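Hypothetical protein PH1320 (Pyrococcus horikoshii, PDB 2E87) is of unknown cellular role but binds GDP and is probably a GTP-binding protein of the Obg type, related to nucleolar GTP-binding protein 1. Local coordinates at residues A[56-61]-A[107-112]; A[114-119]-A[126-131]. All coordinates share one frame; numbering follows the deposited sequence.

Interaction 1: residues A[56-61]-A[107-112]; sequences VVRDNL and ELEERY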
# COMPACT_ATOMS: atom_id res chain seq x y z
N VAL A 56 -22.47 -5.31 -20.20
CA VAL A 56 -21.89 -6.29 -19.32
C VAL A 56 -20.38 -6.10 -19.23
O VAL A 56 -19.81 -6.14 -18.15
CB VAL A 56 -22.23 -7.71 -19.80
CG1 VAL A 56 -21.40 -8.75 -19.08
CG2 VAL A 56 -23.70 -7.96 -19.55
N VAL A 57 -19.74 -5.85 -20.37
CA VAL A 57 -18.30 -5.65 -20.37
C VAL A 57 -17.94 -4.37 -19.63
O VAL A 57 -17.06 -4.37 -18.76
CB VAL A 57 -17.74 -5.56 -21.80
CG1 VAL A 57 -16.31 -5.06 -21.76
CG2 VAL A 57 -17.82 -6.91 -22.48
N ARG A 58 -18.61 -3.27 -19.96
CA ARG A 58 -18.31 -2.00 -19.34
C ARG A 58 -18.60 -2.01 -17.85
O ARG A 58 -17.88 -1.40 -17.08
CB ARG A 58 -19.05 -0.88 -20.06
CG ARG A 58 -18.42 -0.53 -21.41
CD ARG A 58 -19.43 0.08 -22.37
NE ARG A 58 -20.10 1.21 -21.76
CZ ARG A 58 -21.41 1.29 -21.57
NH1 ARG A 58 -22.21 0.30 -21.96
NH2 ARG A 58 -21.92 2.35 -20.97
N ASP A 59 -19.64 -2.73 -17.43
CA ASP A 59 -19.95 -2.77 -16.02
C ASP A 59 -18.88 -3.50 -15.23
O ASP A 59 -18.45 -3.01 -14.19
CB ASP A 59 -21.31 -3.42 -15.78
CG ASP A 59 -22.46 -2.54 -16.24
OD1 ASP A 59 -22.23 -1.34 -16.56
OD2 ASP A 59 -23.61 -3.05 -16.28
N ASN A 60 -18.44 -4.66 -15.71
CA ASN A 60 -17.41 -5.40 -14.99
C ASN A 60 -16.09 -4.61 -14.97
O ASN A 60 -15.48 -4.43 -13.91
CB ASN A 60 -17.21 -6.80 -15.58
CG ASN A 60 -18.34 -7.77 -15.21
OD1 ASN A 60 -18.29 -8.46 -14.18
ND2 ASN A 60 -19.39 -7.82 -16.04
N LEU A 61 -15.66 -4.10 -16.12
CA LEU A 61 -14.42 -3.34 -16.14
C LEU A 61 -14.48 -2.10 -15.25
O LEU A 61 -13.56 -1.85 -14.47
CB LEU A 61 -14.06 -2.93 -17.57
CG LEU A 61 -13.71 -4.08 -18.51
CD1 LEU A 61 -13.57 -3.50 -19.90
CD2 LEU A 61 -12.42 -4.81 -18.07
N GLU A 107 -18.07 3.60 -27.58
CA GLU A 107 -18.07 4.21 -28.89
C GLU A 107 -18.50 3.19 -29.95
O GLU A 107 -19.28 3.49 -30.84
CB GLU A 107 -16.67 4.74 -29.20
CG GLU A 107 -16.53 5.50 -30.49
CD GLU A 107 -15.07 5.78 -30.82
OE1 GLU A 107 -14.31 6.12 -29.89
OE2 GLU A 107 -14.69 5.66 -32.01
N LEU A 108 -17.98 1.97 -29.85
CA LEU A 108 -18.34 0.95 -30.81
C LEU A 108 -19.83 0.64 -30.71
O LEU A 108 -20.50 0.48 -31.71
CB LEU A 108 -17.51 -0.32 -30.59
CG LEU A 108 -16.04 -0.18 -30.97
CD1 LEU A 108 -15.25 -1.42 -30.54
CD2 LEU A 108 -15.94 0.02 -32.48
N GLU A 109 -20.34 0.57 -29.49
CA GLU A 109 -21.76 0.29 -29.27
C GLU A 109 -22.63 1.31 -29.98
O GLU A 109 -23.51 0.96 -30.76
CB GLU A 109 -22.10 0.31 -27.78
CG GLU A 109 -23.59 0.35 -27.52
CD GLU A 109 -23.95 0.51 -26.05
OE1 GLU A 109 -23.09 0.94 -25.26
OE2 GLU A 109 -25.10 0.22 -25.69
N GLU A 110 -22.38 2.58 -29.70
CA GLU A 110 -23.14 3.65 -30.32
C GLU A 110 -23.00 3.57 -31.83
O GLU A 110 -23.98 3.73 -32.56
CB GLU A 110 -22.65 4.99 -29.79
CG GLU A 110 -23.22 6.19 -30.51
CD GLU A 110 -23.03 7.48 -29.74
OE1 GLU A 110 -23.75 7.68 -28.73
OE2 GLU A 110 -22.16 8.28 -30.13
N ARG A 111 -21.79 3.30 -32.30
CA ARG A 111 -21.56 3.19 -33.74
C ARG A 111 -22.37 2.05 -34.39
O ARG A 111 -23.03 2.26 -35.40
CB ARG A 111 -20.07 3.00 -34.02
CG ARG A 111 -19.75 2.26 -35.34
CD ARG A 111 -19.17 3.17 -36.42
NE ARG A 111 -17.97 3.87 -35.96
CZ ARG A 111 -16.83 3.27 -35.65
NH1 ARG A 111 -16.71 1.95 -35.76
NH2 ARG A 111 -15.80 3.98 -35.23
N TYR A 112 -22.31 0.85 -33.81
CA TYR A 112 -23.02 -0.29 -34.38
C TYR A 112 -24.53 -0.28 -34.20
O TYR A 112 -25.25 -0.76 -35.07
CB TYR A 112 -22.41 -1.59 -33.85
CG TYR A 112 -21.15 -1.94 -34.60
CD1 TYR A 112 -21.22 -2.66 -35.79
CD2 TYR A 112 -19.91 -1.45 -34.20
CE1 TYR A 112 -20.10 -2.88 -36.55
CE2 TYR A 112 -18.78 -1.66 -34.97
CZ TYR A 112 -18.88 -2.37 -36.15
OH TYR A 112 -17.78 -2.56 -36.94

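Interaction 2: residues A[114-119]-A[126-131]; sequences ERIRYS and AELRRQ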
# COMPACT_ATOMS: atom_id res chain seq x y z
N GLU A 114 -26.40 2.31 -34.30
CA GLU A 114 -26.87 3.20 -35.36
C GLU A 114 -26.91 2.50 -36.71
O GLU A 114 -27.93 2.53 -37.39
CB GLU A 114 -25.99 4.45 -35.47
CG GLU A 114 -26.53 5.52 -36.43
CD GLU A 114 -25.81 5.57 -37.78
OE1 GLU A 114 -25.34 4.52 -38.27
OE2 GLU A 114 -25.73 6.67 -38.36
N ARG A 115 -25.81 1.87 -37.10
CA ARG A 115 -25.76 1.17 -38.38
C ARG A 115 -26.86 0.13 -38.50
O ARG A 115 -27.50 0.04 -39.55
CB ARG A 115 -24.42 0.45 -38.59
CG ARG A 115 -23.51 1.12 -39.59
CD ARG A 115 -22.85 2.29 -38.91
NE ARG A 115 -22.12 3.17 -39.83
CZ ARG A 115 -21.30 4.12 -39.40
NH1 ARG A 115 -21.13 4.28 -38.11
NH2 ARG A 115 -20.66 4.90 -40.26
N ILE A 116 -27.06 -0.65 -37.45
CA ILE A 116 -28.08 -1.69 -37.45
C ILE A 116 -29.47 -1.07 -37.45
O ILE A 116 -30.30 -1.41 -38.28
CB ILE A 116 -27.92 -2.63 -36.22
CG1 ILE A 116 -26.60 -3.40 -36.33
CG2 ILE A 116 -29.09 -3.63 -36.14
CD1 ILE A 116 -26.15 -4.05 -35.03
N ARG A 117 -29.71 -0.16 -36.51
CA ARG A 117 -31.00 0.51 -36.41
C ARG A 117 -31.39 1.10 -37.76
O ARG A 117 -32.57 1.10 -38.12
CB ARG A 117 -30.93 1.63 -35.38
CG ARG A 117 -32.17 2.52 -35.38
CD ARG A 117 -31.89 3.89 -34.77
NE ARG A 117 -33.06 4.75 -34.81
CZ ARG A 117 -33.05 6.05 -34.53
NH1 ARG A 117 -31.91 6.65 -34.18
NH2 ARG A 117 -34.17 6.76 -34.58
N TYR A 118 -30.40 1.56 -38.50
CA TYR A 118 -30.63 2.22 -39.77
C TYR A 118 -30.57 1.32 -41.03
O TYR A 118 -30.64 1.81 -42.16
CB TYR A 118 -29.63 3.38 -39.88
CG TYR A 118 -30.01 4.43 -40.87
CD1 TYR A 118 -31.11 5.26 -40.65
CD2 TYR A 118 -29.31 4.55 -42.08
CE1 TYR A 118 -31.52 6.18 -41.62
CE2 TYR A 118 -29.71 5.46 -43.05
CZ TYR A 118 -30.81 6.27 -42.82
OH TYR A 118 -31.23 7.15 -43.80
N SER A 119 -30.47 0.01 -40.83
CA SER A 119 -30.38 -0.92 -41.97
C SER A 119 -31.68 -1.65 -42.27
O SER A 119 -32.60 -1.68 -41.45
CB SER A 119 -29.28 -1.94 -41.70
OG SER A 119 -29.10 -2.79 -42.81
N ALA A 126 -27.17 -8.74 -39.66
CA ALA A 126 -26.46 -9.84 -39.03
C ALA A 126 -24.97 -9.58 -39.01
O ALA A 126 -24.33 -9.66 -37.95
CB ALA A 126 -26.76 -11.14 -39.76
N GLU A 127 -24.40 -9.28 -40.17
CA GLU A 127 -22.97 -9.03 -40.29
C GLU A 127 -22.47 -7.95 -39.34
O GLU A 127 -21.35 -8.04 -38.82
CB GLU A 127 -22.61 -8.67 -41.74
CG GLU A 127 -22.70 -9.87 -42.71
CD GLU A 127 -22.65 -9.48 -44.19
OE1 GLU A 127 -22.30 -10.35 -45.02
OE2 GLU A 127 -22.96 -8.31 -44.53
N LEU A 128 -23.30 -6.94 -39.12
CA LEU A 128 -22.93 -5.86 -38.22
C LEU A 128 -22.84 -6.34 -36.76
O LEU A 128 -21.91 -5.95 -36.05
CB LEU A 128 -23.92 -4.69 -38.37
CG LEU A 128 -23.86 -3.90 -39.70
CD1 LEU A 128 -25.04 -2.93 -39.80
CD2 LEU A 128 -22.56 -3.13 -39.78
N ARG A 129 -23.77 -7.17 -36.30
CA ARG A 129 -23.67 -7.66 -34.92
C ARG A 129 -22.39 -8.50 -34.82
O ARG A 129 -21.63 -8.41 -33.85
CB ARG A 129 -24.84 -8.57 -34.52
CG ARG A 129 -24.36 -9.67 -33.55
CD ARG A 129 -25.37 -10.74 -33.20
NE ARG A 129 -25.95 -11.41 -34.36
CZ ARG A 129 -25.29 -12.20 -35.20
NH1 ARG A 129 -23.99 -12.45 -35.04
NH2 ARG A 129 -25.94 -12.73 -36.23
N ARG A 130 -22.19 -9.34 -35.83
CA ARG A 130 -21.04 -10.21 -35.87
C ARG A 130 -19.74 -9.39 -35.81
O ARG A 130 -18.80 -9.76 -35.11
CB ARG A 130 -21.08 -11.06 -37.13
CG ARG A 130 -20.28 -12.34 -37.04
CD ARG A 130 -20.38 -13.13 -38.34
NE ARG A 130 -21.76 -13.51 -38.63
CZ ARG A 130 -22.36 -13.35 -39.82
NH1 ARG A 130 -21.69 -12.81 -40.83
NH2 ARG A 130 -23.62 -13.71 -39.98
N GLN A 131 -19.71 -8.26 -36.51
CA GLN A 131 -18.52 -7.42 -36.50
C GLN A 131 -18.28 -6.83 -35.12
O GLN A 131 -17.14 -6.79 -34.66
CB GLN A 131 -18.64 -6.28 -37.50
CG GLN A 131 -18.54 -6.69 -38.95
CD GLN A 131 -18.45 -5.48 -39.86
OE1 GLN A 131 -17.50 -4.70 -39.76
NE2 GLN A 131 -19.43 -5.32 -40.75

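Interaction 1: residues A[56-61]-A[107-112]
The guanidinium of Arg58 and the carboxylate of Glu109 meet obliquely, their planes 53° apart. Arg58 NH1 lies 3.5 Å from Glu109 OE1. The pair counts as a salt bridge, yet the oxygen stands well out of the guanidinium plane and no N-H is aimed at it; attraction between charges, not a directed bond, joins the two groups. The stronger polar partner of OE1 is Ser54 OG, which hydrogen-bonds to it, and OE1 also forms a salt bridge with Arg106 NH1, while NH1 of Arg58 makes weak bonds to Ser54 OG and Asn55 OD1. The carboxylate oxygen is thus set between two arginines and a serine, an environment likely to favour its charged form although it is buried.

The example illustrates how long side chains span widely separated backbones. The CA atoms of Arg58 and Glu109 are 10.8 Å apart, and just 53 Å² is buried between the segments. Glu109 reaches across fully stretched, its CG anti to the backbone N (chi1 167°), whereas the Arg58 chain bends at chi3; the two side chains cross at about a right angle. Farther along the first segment, Asn60 ND2 bonds back to Val56 O at 2.7 Å, almost straight at the hydrogen. That carbonyl also accepts from the backbone N of Asn60, the two donors arriving from opposite faces of its plane.

The helices carrying the segments, 38-67 and 88-117, run roughly antiparallel here. Beside the polar crossing they pack through apolar contacts, Val57 on Ile105 and Leu61 on Ile102, while helix 14-30 meets Val57 through Leu17 and Ala21, and helix 122-142 adds Leu140 against Val57 and Leu61.

Interaction 2: residues A[114-119]-A[126-131]
Leu128 reaches from its helix into the angle between Arg115 and Ile116, and its atoms can be followed outward one by one. Its CB comes first, 3.6 Å from Ile116 CG1, with Ile116 CD1 a little more distant. Because CG stands anti to the carbonyl carbon (chi1 -69°), the branch is carried onward to the facing helix, where Leu128 CD1 ends 3.6 Å from Arg115 CB and 3.8 Å from Arg115 C. One methyl thereby rests on the backbone and on the first side-chain carbon of an arginine, whose chain bends at chi2 and takes its guanidinium elsewhere. The other methyl, CD2, lies on the side of the Tyr112 ring.

Ile116 comes the opposite way, the two side chains lying alongside and pointing in opposing directions. Its CG1 lies over the base of Leu128, also 3.8 Å from Leu128 CD1, and its CD1 runs on to within 4.1 Å of Arg129 N, against the backbone of the second helix. The tip of Ile116 thus reaches the base of Leu128; the CA atoms of Ile116 and Leu128 are 6.7 Å apart, the nearest such pair across the two segments. Trimming Ile116 to an alanine would probably open a gap beside Leu128 CB and leave the leucine freer to turn.

Polar groups lie close by. Arg129 has the carbonyl oxygen of Ala126 above one guanidinium face, and its NE forms a salt bridge with Glu46; Ser119 OG, in the turn, bonds to Glu124 OE1 and to the Asp121 backbone N. Two antiparallel helices joined by a short connection and zipped by interleaved aliphatic side chains make an alpha-alpha hairpin, here at an end of the helical bundle that corresponds to the NOG1 N-terminal domain.

In the fold
Both contacts belong to the N-terminal helical bundle, and helix 88-117 serves each of them. Interaction 1 ties it to helix 38-67, which precedes it in the chain; interaction 2, opening just after the first has closed, ties its last turns to helix 122-142, which follows. Their centres lie 15 Å apart, and Tyr112 forms the junction: it lies in segment 107-112, though outside the Arg58–Glu109 pair, and its CD1 packs 3.4 Å from Leu128 O of interaction 2. A sparse charged crossing and an apolar contact within a helical hairpin thus succeed one another along a shared helix. Both lie away from the GDP site, consistent with a part in the build of the bundle.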